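Local coordinates for racemase (Pseudovibrio sp. JE062, PDB 3NZG), which is a putative racemase of the enolase superfamily, with a barrel domain that holds a magnesium ion, and is of otherwise unassigned function, at residues Leu234-Ala239 with Leu283-Tyr288. Residues are numbered along the deposited sequence; the frame is centred on the assembly and turned at random.
Sequences LYFAEA and LLQSDY. With MG (magnesium ion), chain Q.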
loop_
_atom_site.group_PDB
_atom_site.type_symbol
_atom_site.label_atom_id
_atom_site.label_comp_id
_atom_site.label_asym_id
_atom_site.label_seq_id
_atom_site.Cartn_x
_atom_site.Cartn_y
_atom_site.Cartn_z
ATOM N N LEU D 234 -25.508 14.688 -15.313
ATOM C CA LEU D 234 -26.421 13.733 -14.684
ATOM C C LEU D 234 -26.029 13.518 -13.219
ATOM O O LEU D 234 -24.844 13.553 -12.881
ATOM C CB LEU D 234 -26.385 12.407 -15.445
ATOM C CG LEU D 234 -26.636 12.510 -16.957
ATOM C CD1 LEU D 234 -26.505 11.134 -17.586
ATOM C CD2 LEU D 234 -28.028 13.085 -17.220
ATOM N N TYR D 235 -27.014 13.290 -12.350
ATOM C CA TYR D 235 -26.731 13.101 -10.929
ATOM C C TYR D 235 -25.944 11.816 -10.663
ATOM O O TYR D 235 -24.976 11.836 -9.901
ATOM C CB TYR D 235 -28.020 13.104 -10.097
ATOM C CG TYR D 235 -27.751 13.205 -8.606
ATOM C CD1 TYR D 235 -27.767 14.439 -7.959
ATOM C CD2 TYR D 235 -27.418 12.075 -7.857
ATOM C CE1 TYR D 235 -27.457 14.551 -6.608
ATOM C CE2 TYR D 235 -27.103 12.173 -6.493
ATOM C CZ TYR D 235 -27.124 13.417 -5.875
ATOM O OH TYR D 235 -26.812 13.543 -4.538
ATOM N N PHE D 236 -26.360 10.703 -11.269
ATOM C CA PHE D 236 -25.637 9.438 -11.109
ATOM C C PHE D 236 -25.888 8.417 -12.222
ATOM O O PHE D 236 -26.772 8.597 -13.068
ATOM C CB PHE D 236 -25.906 8.792 -9.726
ATOM C CG PHE D 236 -27.302 8.225 -9.542
ATOM C CD1 PHE D 236 -27.862 7.357 -10.475
ATOM C CD2 PHE D 236 -28.029 8.518 -8.400
ATOM C CE1 PHE D 236 -29.116 6.792 -10.274
ATOM C CE2 PHE D 236 -29.290 7.949 -8.195
ATOM C CZ PHE D 236 -29.832 7.087 -9.132
ATOM N N ALA D 237 -25.079 7.358 -12.220
ATOM C CA ALA D 237 -25.184 6.266 -13.184
ATOM C C ALA D 237 -25.425 5.011 -12.358
ATOM O O ALA D 237 -24.544 4.554 -11.622
ATOM C CB ALA D 237 -23.891 6.134 -13.993
ATOM N N GLU D 238 -26.634 4.470 -12.474
ATOM C CA GLU D 238 -27.034 3.290 -11.725
ATOM C C GLU D 238 -27.099 2.027 -12.580
ATOM O O GLU D 238 -27.440 2.072 -13.767
ATOM C CB GLU D 238 -28.409 3.548 -11.079
ATOM C CG GLU D 238 -29.052 2.340 -10.400
ATOM C CD GLU D 238 -30.482 2.617 -9.924
ATOM O OE1 GLU D 238 -30.798 3.783 -9.604
ATOM O OE2 GLU D 238 -31.283 1.660 -9.852
ATOM N N ALA D 239 -26.769 0.901 -11.957
ATOM C CA ALA D 239 -26.815 -0.401 -12.606
ATOM C C ALA D 239 -26.128 -0.422 -13.961
ATOM O O ALA D 239 -26.713 -0.851 -14.959
ATOM C CB ALA D 239 -28.282 -0.858 -12.744
ATOM N N LEU D 283 -22.375 6.065 -4.151
ATOM C CA LEU D 283 -23.699 5.972 -3.564
ATOM C C LEU D 283 -24.231 4.543 -3.460
ATOM O O LEU D 283 -24.149 3.777 -4.418
ATOM C CB LEU D 283 -24.629 6.833 -4.428
ATOM C CG LEU D 283 -26.081 7.093 -4.034
ATOM C CD1 LEU D 283 -26.474 8.439 -4.606
ATOM C CD2 LEU D 283 -26.995 5.984 -4.534
ATOM N N LEU D 284 -24.782 4.204 -2.300
ATOM C CA LEU D 284 -25.341 2.875 -2.049
ATOM C C LEU D 284 -26.861 2.906 -2.198
ATOM O O LEU D 284 -27.516 3.871 -1.787
ATOM C CB LEU D 284 -24.984 2.417 -0.642
ATOM C CG LEU D 284 -23.491 2.269 -0.342
ATOM C CD1 LEU D 284 -23.291 2.034 1.138
ATOM C CD2 LEU D 284 -22.920 1.130 -1.168
ATOM N N GLN D 285 -27.420 1.844 -2.764
ATOM C CA GLN D 285 -28.861 1.781 -2.981
ATOM C C GLN D 285 -29.568 0.622 -2.273
ATOM O O GLN D 285 -30.635 0.185 -2.701
ATOM C CB GLN D 285 -29.139 1.739 -4.484
ATOM C CG GLN D 285 -28.554 2.947 -5.219
ATOM C CD GLN D 285 -28.887 2.978 -6.698
ATOM O OE1 GLN D 285 -28.573 2.046 -7.441
ATOM N NE2 GLN D 285 -29.530 4.060 -7.135
ATOM N N SER D 286 -28.962 0.136 -1.192
ATOM C CA SER D 286 -29.528 -0.948 -0.387
ATOM C C SER D 286 -31.023 -0.646 -0.155
ATOM O O SER D 286 -31.375 0.463 0.224
ATOM C CB SER D 286 -28.794 -1.027 0.958
ATOM O OG SER D 286 -27.385 -1.167 0.765
ATOM N N ASP D 287 -31.878 -1.640 -0.372
ATOM C CA ASP D 287 -33.338 -1.488 -0.235
ATOM C C ASP D 287 -33.894 -1.774 1.167
ATOM O O ASP D 287 -33.470 -2.720 1.837
ATOM C CB ASP D 287 -34.026 -2.416 -1.248
ATOM C CG ASP D 287 -35.523 -2.167 -1.370
ATOM O OD1 ASP D 287 -36.189 -1.853 -0.356
ATOM O OD2 ASP D 287 -36.038 -2.312 -2.495
ATOM N N TYR D 288 -34.857 -0.956 1.592
ATOM C CA TYR D 288 -35.520 -1.099 2.893
ATOM C C TYR D 288 -36.049 -2.519 3.125
ATOM O O TYR D 288 -35.894 -3.091 4.206
ATOM C CB TYR D 288 -36.725 -0.155 2.981
ATOM C CG TYR D 288 -36.438 1.297 2.684
ATOM C CD1 TYR D 288 -35.981 2.152 3.681
ATOM C CD2 TYR D 288 -36.610 1.815 1.399
ATOM C CE1 TYR D 288 -35.699 3.488 3.411
ATOM C CE2 TYR D 288 -36.329 3.150 1.117
ATOM C CZ TYR D 288 -35.874 3.978 2.125
ATOM O OH TYR D 288 -35.565 5.289 1.852
HETATM MG MG MG Q . -32.628 0.150 -10.498
HETATM O O HOH W 1 -31.652 -0.904 -11.796
#
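At the magnesium site of the barrel, E238 and Q285 meet side chain to side chain. The E238 carboxylate is divided between two tasks: OE2 binds the magnesium ion at 2.1 Å, alongside D211, E264 and water, whereas OE1 accepts a hydrogen bond of 2.8 Å from Q285 NE2. That bond is fairly straight, with an N-H...O angle of 155°. The donor comes from above the carboxylate, 71° out of its plane, and the amide and carboxylate planes are perpendicular. With CG anti to the backbone N and an extended chain beyond, E238 carries its carboxylate from the strand to the metal. K177 forms a salt bridge with OE1, so this buried oxygen has two partners, which probably fix the carboxylate's rotation. Strands 237-238 and 283-284 belong to the enolase C-terminal barrel; strand 261-262 lies between them. The CA atoms of E238 and Q285 are 9.1 Å apart, too far for neighbouring strands, and between these two segments the contact is made by side chains. Two residues before E238, F236 sends CZ obliquely to within 3.6 Å of Q285 NE2, ring and amide planes nearly perpendicular (87°). L283 CD1 packs against F236 CD2 at 4.1 Å. It also reaches the ring edge of Y235 at CE2 (4.2 Å), while C261 and M312 line this apolar layer.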